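Caspase Nc (Drosophila melanogaster, PDB 2FP3) acts as an initiator caspase, a cysteine endopeptidase that feeds the proteolytic cascade of apoptosis and is held in check by Diap1. Local coordinates at residues N105-T119 against F149-H163. The protein carries 2 engineered substitutions. Numbering follows the deposited sequence.
Sequences NVNQDQFFKLLTMVT and FRDGSVVDMQKIKDH. Engineered in segment 149-163: Arg-150 (natural residue Cys).
Phe-149 and Phe-111 are brought together by two different first torsions: Phe-149 CG stands anti to its carbonyl carbon (chi1 -65°), whereas Phe-111 CG lies trans to the backbone N. The two side chains meet at roughly a right angle, Phe-149 CE2 reaching Phe-111 CG at 3.4 Å. Their ring planes are inclined by 38°, an oblique pair. A face of the Phe-149 ring also receives Gln-108 CA, 3.9 Å from the ring centroid, a CH-pi contact at the first turn of helix 108-119. The backbone fixes this end: Arg-150, an engineered residue, donates its N to Val-106 O at 3.1 Å.

Next to that bond, Asn-107 and Gln-110 form a capping box, and Asp-151 OD1 rests 3.1 Å from Asn-107 CB. Asp-151 OD2 meanwhile accepts from Ser-153 N in an Asx turn, which holds the carboxylate beside the helix start.

Midway, Phe-112 presents its ring edge to Val-155, CZ to CG1 3.8 Å, while the Lys-159 side chain crosses that of Phe-112 at about a right angle and touches CZ with its CG. At the far end Leu-115 CG sits over one face of the His-163 imidazole, 3.5 Å from its centroid, a second CH-pi contact.

Helices 108-119 and 157-162 run nearly parallel (18°) with axes 11.8 Å apart, and the rings of Phe-111 and Phe-112 span the gap to Ile-160, that of Phe-112 also to Lys-159. Both helices pack on the same side of the central caspase sheet: Phe-111 touches Val-67 of strand 62-68 and, together with Ile-160, Met-132 of strand 130-139, while strand 154-156 pairs with strand 146-148 through Val-155 and Val-147.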
ATOM      1  N   ASN A 105      -8.508  13.756   4.515  1.00 57.84           N
ATOM      2  CA  ASN A 105      -8.016  14.079   5.846  1.00 54.49           C
ATOM      3  C   ASN A 105      -8.822  13.410   6.960  1.00 50.11           C
ATOM      4  O   ASN A 105     -10.051  13.463   6.978  1.00 50.37           O
ATOM      5  CB  ASN A 105      -8.011  15.595   6.061  1.00 57.69           C
ATOM      6  CG  ASN A 105      -7.113  16.318   5.078  1.00 62.56           C
ATOM      7  OD1 ASN A 105      -5.970  15.916   4.855  1.00 65.99           O
ATOM      8  ND2 ASN A 105      -7.622  17.396   4.491  1.00 64.38           N
ATOM      9  N   VAL A 106      -8.124  12.768   7.885  1.00 47.03           N
ATOM     10  CA  VAL A 106      -8.780  12.121   9.009  1.00 49.49           C
ATOM     11  C   VAL A 106      -7.864  12.225  10.214  1.00 49.35           C
ATOM     12  O   VAL A 106      -6.648  12.347  10.067  1.00 48.87           O
ATOM     13  CB  VAL A 106      -9.096  10.618   8.729  1.00 49.09           C
ATOM     14  CG1 VAL A 106     -10.129  10.500   7.632  1.00 50.33           C
ATOM     15  CG2 VAL A 106      -7.837   9.873   8.348  1.00 48.70           C
ATOM     16  N   ASN A 107      -8.456  12.191  11.401  1.00 52.46           N
ATOM     17  CA  ASN A 107      -7.695  12.282  12.639  1.00 59.49           C
ATOM     18  C   ASN A 107      -7.380  10.896  13.183  1.00 60.78           C
ATOM     19  O   ASN A 107      -7.933   9.899  12.730  1.00 59.37           O
ATOM     20  CB  ASN A 107      -8.482  13.076  13.684  1.00 64.88           C
ATOM     21  CG  ASN A 107      -9.820  12.445  14.008  1.00 70.56           C
ATOM     22  OD1 ASN A 107      -9.890  11.310  14.475  1.00 73.70           O
ATOM     23  ND2 ASN A 107     -10.895  13.182  13.756  1.00 76.02           N
ATOM     24  N   GLN A 108      -6.490  10.848  14.163  1.00 64.04           N
ATOM     25  CA  GLN A 108      -6.092   9.593  14.771  1.00 70.59           C
ATOM     26  C   GLN A 108      -7.294   8.724  15.119  1.00 69.69           C
ATOM     27  O   GLN A 108      -7.288   7.513  14.887  1.00 70.66           O
ATOM     28  CB  GLN A 108      -5.280   9.864  16.034  1.00 78.79           C
ATOM     29  CG  GLN A 108      -4.768   8.619  16.713  1.00 91.22           C
ATOM     30  CD  GLN A 108      -3.866   8.934  17.882  1.00 98.57           C
ATOM     31  OE1 GLN A 108      -2.986   9.792  17.788  1.00103.08           O
ATOM     32  NE2 GLN A 108      -4.068   8.232  18.990  1.00103.41           N
ATOM     33  N   ASP A 109      -8.326   9.346  15.672  1.00 71.12           N
ATOM     34  CA  ASP A 109      -9.518   8.618  16.072  1.00 72.47           C
ATOM     35  C   ASP A 109     -10.322   8.096  14.886  1.00 64.09           C
ATOM     36  O   ASP A 109     -10.781   6.961  14.897  1.00 58.47           O
ATOM     37  CB  ASP A 109     -10.402   9.506  16.947  1.00 86.70           C
ATOM     38  CG  ASP A 109     -11.518   8.734  17.614  1.00101.07           C
ATOM     39  OD1 ASP A 109     -11.208   7.790  18.372  1.00109.80           O
ATOM     40  OD2 ASP A 109     -12.700   9.067  17.381  1.00109.78           O
ATOM     41  N   GLN A 110     -10.504   8.923  13.866  1.00 58.35           N
ATOM     42  CA  GLN A 110     -11.261   8.501  12.694  1.00 55.42           C
ATOM     43  C   GLN A 110     -10.519   7.392  11.956  1.00 54.05           C
ATOM     44  O   GLN A 110     -11.113   6.395  11.539  1.00 51.94           O
ATOM     45  CB  GLN A 110     -11.473   9.682  11.754  1.00 56.89           C
ATOM     46  CG  GLN A 110     -12.272  10.822  12.349  1.00 60.31           C
ATOM     47  CD  GLN A 110     -12.434  11.976  11.376  1.00 62.70           C
ATOM     48  OE1 GLN A 110     -11.450  12.508  10.857  1.00 63.89           O
ATOM     49  NE2 GLN A 110     -13.680  12.370  11.124  1.00 64.96           N
ATOM     50  N   PHE A 111      -9.211   7.566  11.811  1.00 51.74           N
ATOM     51  CA  PHE A 111      -8.393   6.591  11.113  1.00 50.60           C
ATOM     52  C   PHE A 111      -8.584   5.173  11.609  1.00 49.90           C
ATOM     53  O   PHE A 111      -8.852   4.272  10.823  1.00 50.41           O
ATOM     54  CB  PHE A 111      -6.909   6.934  11.218  1.00 49.05           C
ATOM     55  CG  PHE A 111      -6.028   5.922  10.555  1.00 46.71           C
ATOM     56  CD1 PHE A 111      -6.021   5.797   9.173  1.00 45.69           C
ATOM     57  CD2 PHE A 111      -5.295   5.026  11.310  1.00 46.99           C
ATOM     58  CE1 PHE A 111      -5.311   4.789   8.556  1.00 45.49           C
ATOM     59  CE2 PHE A 111      -4.580   4.013  10.702  1.00 46.37           C
ATOM     60  CZ  PHE A 111      -4.588   3.891   9.318  1.00 45.95           C
ATOM     61  N   PHE A 112      -8.427   4.977  12.914  1.00 51.53           N
ATOM     62  CA  PHE A 112      -8.573   3.653  13.505  1.00 53.54           C
ATOM     63  C   PHE A 112      -9.995   3.118  13.466  1.00 52.85           C
ATOM     64  O   PHE A 112     -10.211   1.916  13.613  1.00 52.13           O
ATOM     65  CB  PHE A 112      -8.063   3.646  14.949  1.00 54.69           C
ATOM     66  CG  PHE A 112      -6.570   3.633  15.057  1.00 57.82           C
ATOM     67  CD1 PHE A 112      -5.860   4.813  15.246  1.00 59.53           C
ATOM     68  CD2 PHE A 112      -5.866   2.438  14.927  1.00 58.57           C
ATOM     69  CE1 PHE A 112      -4.464   4.806  15.305  1.00 60.90           C
ATOM     70  CE2 PHE A 112      -4.473   2.419  14.986  1.00 59.91           C
ATOM     71  CZ  PHE A 112      -3.770   3.607  15.173  1.00 60.40           C
ATOM     72  N   LYS A 113     -10.965   4.003  13.290  1.00 56.72           N
ATOM     73  CA  LYS A 113     -12.339   3.554  13.225  1.00 62.71           C
ATOM     74  C   LYS A 113     -12.580   3.051  11.806  1.00 54.99           C
ATOM     75  O   LYS A 113     -13.211   2.011  11.613  1.00 52.91           O
ATOM     76  CB  LYS A 113     -13.307   4.690  13.571  1.00 79.68           C
ATOM     77  CG  LYS A 113     -14.757   4.229  13.691  1.00104.00           C
ATOM     78  CD  LYS A 113     -15.661   5.306  14.276  1.00122.79           C
ATOM     79  CE  LYS A 113     -17.093   4.801  14.427  1.00133.51           C
ATOM     80  NZ  LYS A 113     -17.975   5.781  15.124  1.00141.06           N
ATOM     81  N   LEU A 114     -12.064   3.784  10.822  1.00 49.43           N
ATOM     82  CA  LEU A 114     -12.207   3.397   9.420  1.00 48.98           C
ATOM     83  C   LEU A 114     -11.551   2.043   9.200  1.00 45.34           C
ATOM     84  O   LEU A 114     -12.121   1.148   8.588  1.00 38.89           O
ATOM     85  CB  LEU A 114     -11.506   4.395   8.498  1.00 53.52           C
ATOM     86  CG  LEU A 114     -11.945   5.851   8.455  1.00 62.75           C
ATOM     87  CD1 LEU A 114     -11.084   6.572   7.429  1.00 66.53           C
ATOM     88  CD2 LEU A 114     -13.428   5.954   8.099  1.00 67.17           C
ATOM     89  N   LEU A 115     -10.325   1.929   9.697  1.00 40.87           N
ATOM     90  CA  LEU A 115      -9.536   0.721   9.561  1.00 44.66           C
ATOM     91  C   LEU A 115     -10.298  -0.491  10.060  1.00 47.19           C
ATOM     92  O   LEU A 115     -10.403  -1.504   9.359  1.00 45.60           O
ATOM     93  CB  LEU A 115      -8.217   0.881  10.322  1.00 41.78           C
ATOM     94  CG  LEU A 115      -7.254  -0.304  10.373  1.00 42.18           C
ATOM     95  CD1 LEU A 115      -6.939  -0.817   8.974  1.00 39.63           C
ATOM     96  CD2 LEU A 115      -5.988   0.147  11.073  1.00 42.94           C
ATOM     97  N   THR A 116     -10.843  -0.374  11.265  1.00 45.56           N
ATOM     98  CA  THR A 116     -11.596  -1.463  11.870  1.00 43.93           C
ATOM     99  C   THR A 116     -12.845  -1.800  11.072  1.00 44.24           C
ATOM    100  O   THR A 116     -13.181  -2.971  10.891  1.00 48.05           O
ATOM    101  CB  THR A 116     -12.019  -1.104  13.298  1.00 45.63           C
ATOM    102  OG1 THR A 116     -10.861  -0.722  14.055  1.00 42.94           O
ATOM    103  CG2 THR A 116     -12.696  -2.288  13.958  1.00 39.35           C
ATOM    104  N   MET A 117     -13.532  -0.766  10.606  1.00 44.62           N
ATOM    105  CA  MET A 117     -14.752  -0.925   9.834  1.00 44.62           C
ATOM    106  C   MET A 117     -14.437  -1.670   8.529  1.00 43.30           C
ATOM    107  O   MET A 117     -15.202  -2.518   8.053  1.00 37.99           O
ATOM    108  CB  MET A 117     -15.314   0.460   9.518  1.00 51.33           C
ATOM    109  CG  MET A 117     -16.824   0.571   9.534  1.00 66.11           C
ATOM    110  SD  MET A 117     -17.348   2.257   9.109  1.00 76.95           S
ATOM    111  CE  MET A 117     -16.837   3.169  10.578  1.00 80.94           C
ATOM    112  N   VAL A 118     -13.294  -1.341   7.951  1.00 38.74           N
ATOM    113  CA  VAL A 118     -12.887  -1.957   6.711  1.00 39.37           C
ATOM    114  C   VAL A 118     -12.448  -3.400   6.910  1.00 41.40           C
ATOM    115  O   VAL A 118     -12.946  -4.295   6.224  1.00 43.68           O
ATOM    116  CB  VAL A 118     -11.776  -1.125   6.044  1.00 39.11           C
ATOM    117  CG1 VAL A 118     -11.140  -1.904   4.906  1.00 36.62           C
ATOM    118  CG2 VAL A 118     -12.379   0.183   5.522  1.00 34.57           C
ATOM    119  N   THR A 119     -11.549  -3.640   7.862  1.00 42.18           N
ATOM    120  CA  THR A 119     -11.067  -4.995   8.090  1.00 39.24           C
ATOM    121  C   THR A 119     -12.143  -5.919   8.626  1.00 39.31           C
ATOM    122  O   THR A 119     -12.037  -7.133   8.494  1.00 37.92           O
ATOM    123  CB  THR A 119      -9.830  -5.020   9.016  1.00 39.11           C
ATOM    124  OG1 THR A 119     -10.042  -4.166  10.146  1.00 42.37           O
ATOM    125  CG2 THR A 119      -8.606  -4.535   8.257  1.00 41.03           C
ATOM    126  N   PHE A 149      -1.621  12.859  11.586  1.00 75.14           N
ATOM    127  CA  PHE A 149      -2.954  12.898  11.005  1.00 69.38           C
ATOM    128  C   PHE A 149      -3.382  14.362  10.865  1.00 66.38           C
ATOM    129  O   PHE A 149      -2.623  15.267  11.211  1.00 63.33           O
ATOM    130  CB  PHE A 149      -3.956  12.128  11.877  1.00 66.93           C
ATOM    131  CG  PHE A 149      -3.679  10.651  11.955  1.00 67.23           C
ATOM    132  CD1 PHE A 149      -2.928  10.120  13.002  1.00 67.06           C
ATOM    133  CD2 PHE A 149      -4.139   9.792  10.962  1.00 66.65           C
ATOM    134  CE1 PHE A 149      -2.639   8.761  13.056  1.00 66.29           C
ATOM    135  CE2 PHE A 149      -3.851   8.431  11.008  1.00 65.79           C
ATOM    136  CZ  PHE A 149      -3.100   7.915  12.055  1.00 65.55           C
ATOM    137  N   ARG A 150      -4.590  14.580  10.352  1.00 67.25           N
ATOM    138  CA  ARG A 150      -5.146  15.919  10.149  1.00 70.57           C
ATOM    139  C   ARG A 150      -5.032  16.827  11.377  1.00 72.02           C
ATOM    140  O   ARG A 150      -4.584  17.969  11.282  1.00 68.11           O
ATOM    141  CB  ARG A 150      -6.621  15.800   9.751  1.00 71.35           C
ATOM    142  CG  ARG A 150      -7.362  17.123   9.673  1.00 75.29           C
ATOM    143  CD  ARG A 150      -8.675  17.040  10.421  1.00 76.85           C
ATOM    144  NE  ARG A 150      -9.592  18.104  10.025  1.00 78.64           N
ATOM    145  CZ  ARG A 150     -10.855  18.192  10.434  1.00 79.51           C
ATOM    146  NH1 ARG A 150     -11.361  17.280  11.258  1.00 78.96           N
ATOM    147  NH2 ARG A 150     -11.619  19.187  10.006  1.00 79.12           N
ATOM    148  N   ASP A 151      -5.450  16.308  12.526  1.00 72.74           N
ATOM    149  CA  ASP A 151      -5.419  17.052  13.776  1.00 75.79           C
ATOM    150  C   ASP A 151      -4.003  17.238  14.320  1.00 77.16           C
ATOM    151  O   ASP A 151      -3.817  17.735  15.428  1.00 78.91           O
ATOM    152  CB  ASP A 151      -6.292  16.341  14.815  1.00 76.50           C
ATOM    153  CG  ASP A 151      -5.824  14.927  15.104  1.00 77.28           C
ATOM    154  OD1 ASP A 151      -6.513  14.208  15.865  1.00 76.62           O
ATOM    155  OD2 ASP A 151      -4.760  14.539  14.572  1.00 76.32           O
ATOM    156  N   GLY A 152      -3.006  16.838  13.541  1.00 76.82           N
ATOM    157  CA  GLY A 152      -1.633  16.979  13.985  1.00 72.89           C
ATOM    158  C   GLY A 152      -1.191  15.912  14.972  1.00 69.17           C
ATOM    159  O   GLY A 152      -0.005  15.809  15.275  1.00 72.13           O
ATOM    160  N   SER A 153      -2.132  15.116  15.475  1.00 68.93           N
ATOM    161  CA  SER A 153      -1.803  14.061  16.430  1.00 67.17           C
ATOM    162  C   SER A 153      -0.884  12.994  15.818  1.00 64.89           C
ATOM    163  O   SER A 153      -0.739  12.908  14.599  1.00 57.89           O
ATOM    164  CB  SER A 153      -3.082  13.407  16.953  1.00 69.50           C
ATOM    165  OG  SER A 153      -3.814  12.803  15.902  1.00 77.55           O
ATOM    166  N   VAL A 154      -0.273  12.181  16.674  1.00 63.43           N
ATOM    167  CA  VAL A 154       0.644  11.141  16.225  1.00 68.41           C
ATOM    168  C   VAL A 154       0.373   9.778  16.863  1.00 69.84           C
ATOM    169  O   VAL A 154      -0.268   9.689  17.911  1.00 72.71           O
ATOM    170  CB  VAL A 154       2.098  11.540  16.523  1.00 70.54           C
ATOM    171  CG1 VAL A 154       2.441  12.826  15.791  1.00 69.36           C
ATOM    172  CG2 VAL A 154       2.286  11.716  18.009  1.00 70.03           C
ATOM    173  N   VAL A 155       0.876   8.725  16.223  1.00 70.80           N
ATOM    174  CA  VAL A 155       0.691   7.356  16.702  1.00 70.20           C
ATOM    175  C   VAL A 155       1.897   6.503  16.332  1.00 66.30           C
ATOM    176  O   VAL A 155       2.561   6.765  15.328  1.00 65.05           O
ATOM    177  CB  VAL A 155      -0.538   6.690  16.046  1.00 72.24           C
ATOM    178  CG1 VAL A 155      -0.812   5.347  16.698  1.00 76.28           C
ATOM    179  CG2 VAL A 155      -1.738   7.592  16.143  1.00 76.77           C
ATOM    180  N   ASP A 156       2.175   5.483  17.141  1.00 66.53           N
ATOM    181  CA  ASP A 156       3.279   4.574  16.859  1.00 68.36           C
ATOM    182  C   ASP A 156       2.851   3.730  15.671  1.00 65.69           C
ATOM    183  O   ASP A 156       1.800   3.092  15.708  1.00 62.56           O
ATOM    184  CB  ASP A 156       3.551   3.639  18.044  1.00 76.94           C
ATOM    185  CG  ASP A 156       4.474   4.247  19.080  1.00 86.18           C
ATOM    186  OD1 ASP A 156       4.852   3.527  20.029  1.00 92.00           O
ATOM    187  OD2 ASP A 156       4.826   5.436  18.953  1.00 93.33           O
ATOM    188  N   MET A 157       3.651   3.718  14.615  1.00 63.23           N
ATOM    189  CA  MET A 157       3.292   2.918  13.459  1.00 62.75           C
ATOM    190  C   MET A 157       3.094   1.475  13.905  1.00 59.55           C
ATOM    191  O   MET A 157       2.367   0.705  13.278  1.00 60.70           O
ATOM    192  CB  MET A 157       4.369   2.999  12.387  1.00 66.31           C
ATOM    193  CG  MET A 157       3.905   2.424  11.074  1.00 71.14           C
ATOM    194  SD  MET A 157       4.780   3.129   9.703  1.00 76.53           S
ATOM    195  CE  MET A 157       6.215   2.038   9.642  1.00 78.05           C
ATOM    196  N   GLN A 158       3.748   1.114  14.997  1.00 57.87           N
ATOM    197  CA  GLN A 158       3.612  -0.224  15.544  1.00 58.33           C
ATOM    198  C   GLN A 158       2.126  -0.460  15.816  1.00 53.89           C
ATOM    199  O   GLN A 158       1.595  -1.523  15.520  1.00 50.70           O
ATOM    200  CB  GLN A 158       4.400  -0.341  16.851  1.00 60.58           C
ATOM    201  CG  GLN A 158       5.564  -1.311  16.808  1.00 71.66           C
ATOM    202  CD  GLN A 158       5.125  -2.743  16.575  1.00 76.84           C
ATOM    203  OE1 GLN A 158       4.746  -3.114  15.466  1.00 80.07           O
ATOM    204  NE2 GLN A 158       5.170  -3.555  17.627  1.00 80.50           N
ATOM    205  N   LYS A 159       1.467   0.540  16.390  1.00 53.09           N
ATOM    206  CA  LYS A 159       0.046   0.446  16.698  1.00 58.25           C
ATOM    207  C   LYS A 159      -0.678   0.016  15.429  1.00 54.61           C
ATOM    208  O   LYS A 159      -1.373  -0.999  15.410  1.00 53.87           O
ATOM    209  CB  LYS A 159      -0.493   1.806  17.162  1.00 67.39           C
ATOM    210  CG  LYS A 159      -1.956   1.811  17.611  1.00 80.29           C
ATOM    211  CD  LYS A 159      -2.128   1.397  19.075  1.00 90.30           C
ATOM    212  CE  LYS A 159      -1.734  -0.055  19.331  1.00 96.18           C
ATOM    213  NZ  LYS A 159      -1.915  -0.447  20.760  1.00 98.84           N
ATOM    214  N   ILE A 160      -0.491   0.794  14.370  1.00 49.13           N
ATOM    215  CA  ILE A 160      -1.104   0.512  13.089  1.00 45.78           C
ATOM    216  C   ILE A 160      -0.837  -0.925  12.618  1.00 45.07           C
ATOM    217  O   ILE A 160      -1.769  -1.644  12.269  1.00 44.96           O
ATOM    218  CB  ILE A 160      -0.602   1.502  12.027  1.00 44.03           C
ATOM    219  CG1 ILE A 160      -0.877   2.927  12.499  1.00 41.40           C
ATOM    220  CG2 ILE A 160      -1.298   1.250  10.700  1.00 39.95           C
ATOM    221  CD1 ILE A 160      -0.431   4.002  11.523  1.00 42.54           C
ATOM    222  N   LYS A 161       0.421  -1.350  12.609  1.00 45.80           N
ATOM    223  CA  LYS A 161       0.736  -2.710  12.172  1.00 48.73           C
ATOM    224  C   LYS A 161      -0.002  -3.747  13.009  1.00 49.99           C
ATOM    225  O   LYS A 161      -0.609  -4.675  12.472  1.00 50.18           O
ATOM    226  CB  LYS A 161       2.240  -2.987  12.276  1.00 49.49           C
ATOM    227  CG  LYS A 161       3.108  -2.102  11.412  1.00 53.01           C
ATOM    228  CD  LYS A 161       4.580  -2.387  11.630  1.00 54.82           C
ATOM    229  CE  LYS A 161       5.428  -1.380  10.873  1.00 57.65           C
ATOM    230  NZ  LYS A 161       6.880  -1.699  10.932  1.00 62.02           N
ATOM    231  N   ASP A 162       0.060  -3.577  14.326  1.00 52.90           N
ATOM    232  CA  ASP A 162      -0.566  -4.493  15.270  1.00 58.29           C
ATOM    233  C   ASP A 162      -2.035  -4.736  14.996  1.00 54.27           C
ATOM    234  O   ASP A 162      -2.579  -5.782  15.351  1.00 52.22           O
ATOM    235  CB  ASP A 162      -0.375  -3.972  16.693  1.00 71.22           C
ATOM    236  CG  ASP A 162       1.042  -4.180  17.201  1.00 84.29           C
ATOM    237  OD1 ASP A 162       1.998  -3.951  16.428  1.00 91.01           O
ATOM    238  OD2 ASP A 162       1.201  -4.567  18.377  1.00 92.14           O
ATOM    239  N   HIS A 163      -2.687  -3.777  14.357  1.00 48.48           N
ATOM    240  CA  HIS A 163      -4.091  -3.951  14.051  1.00 45.19           C
ATOM    241  C   HIS A 163      -4.308  -5.190  13.187  1.00 43.98           C
ATOM    242  O   HIS A 163      -5.386  -5.777  13.193  1.00 43.94           O
ATOM    243  CB  HIS A 163      -4.638  -2.726  13.328  1.00 43.74           C
ATOM    244  CG  HIS A 163      -6.078  -2.860  12.950  1.00 46.35           C
ATOM    245  ND1 HIS A 163      -6.484  -3.323  11.718  1.00 47.64           N
ATOM    246  CD2 HIS A 163      -7.209  -2.676  13.675  1.00 45.27           C
ATOM    247  CE1 HIS A 163      -7.802  -3.421  11.699  1.00 47.73           C
ATOM    248  NE2 HIS A 163      -8.266  -3.035  12.874  1.00 46.24           N
TER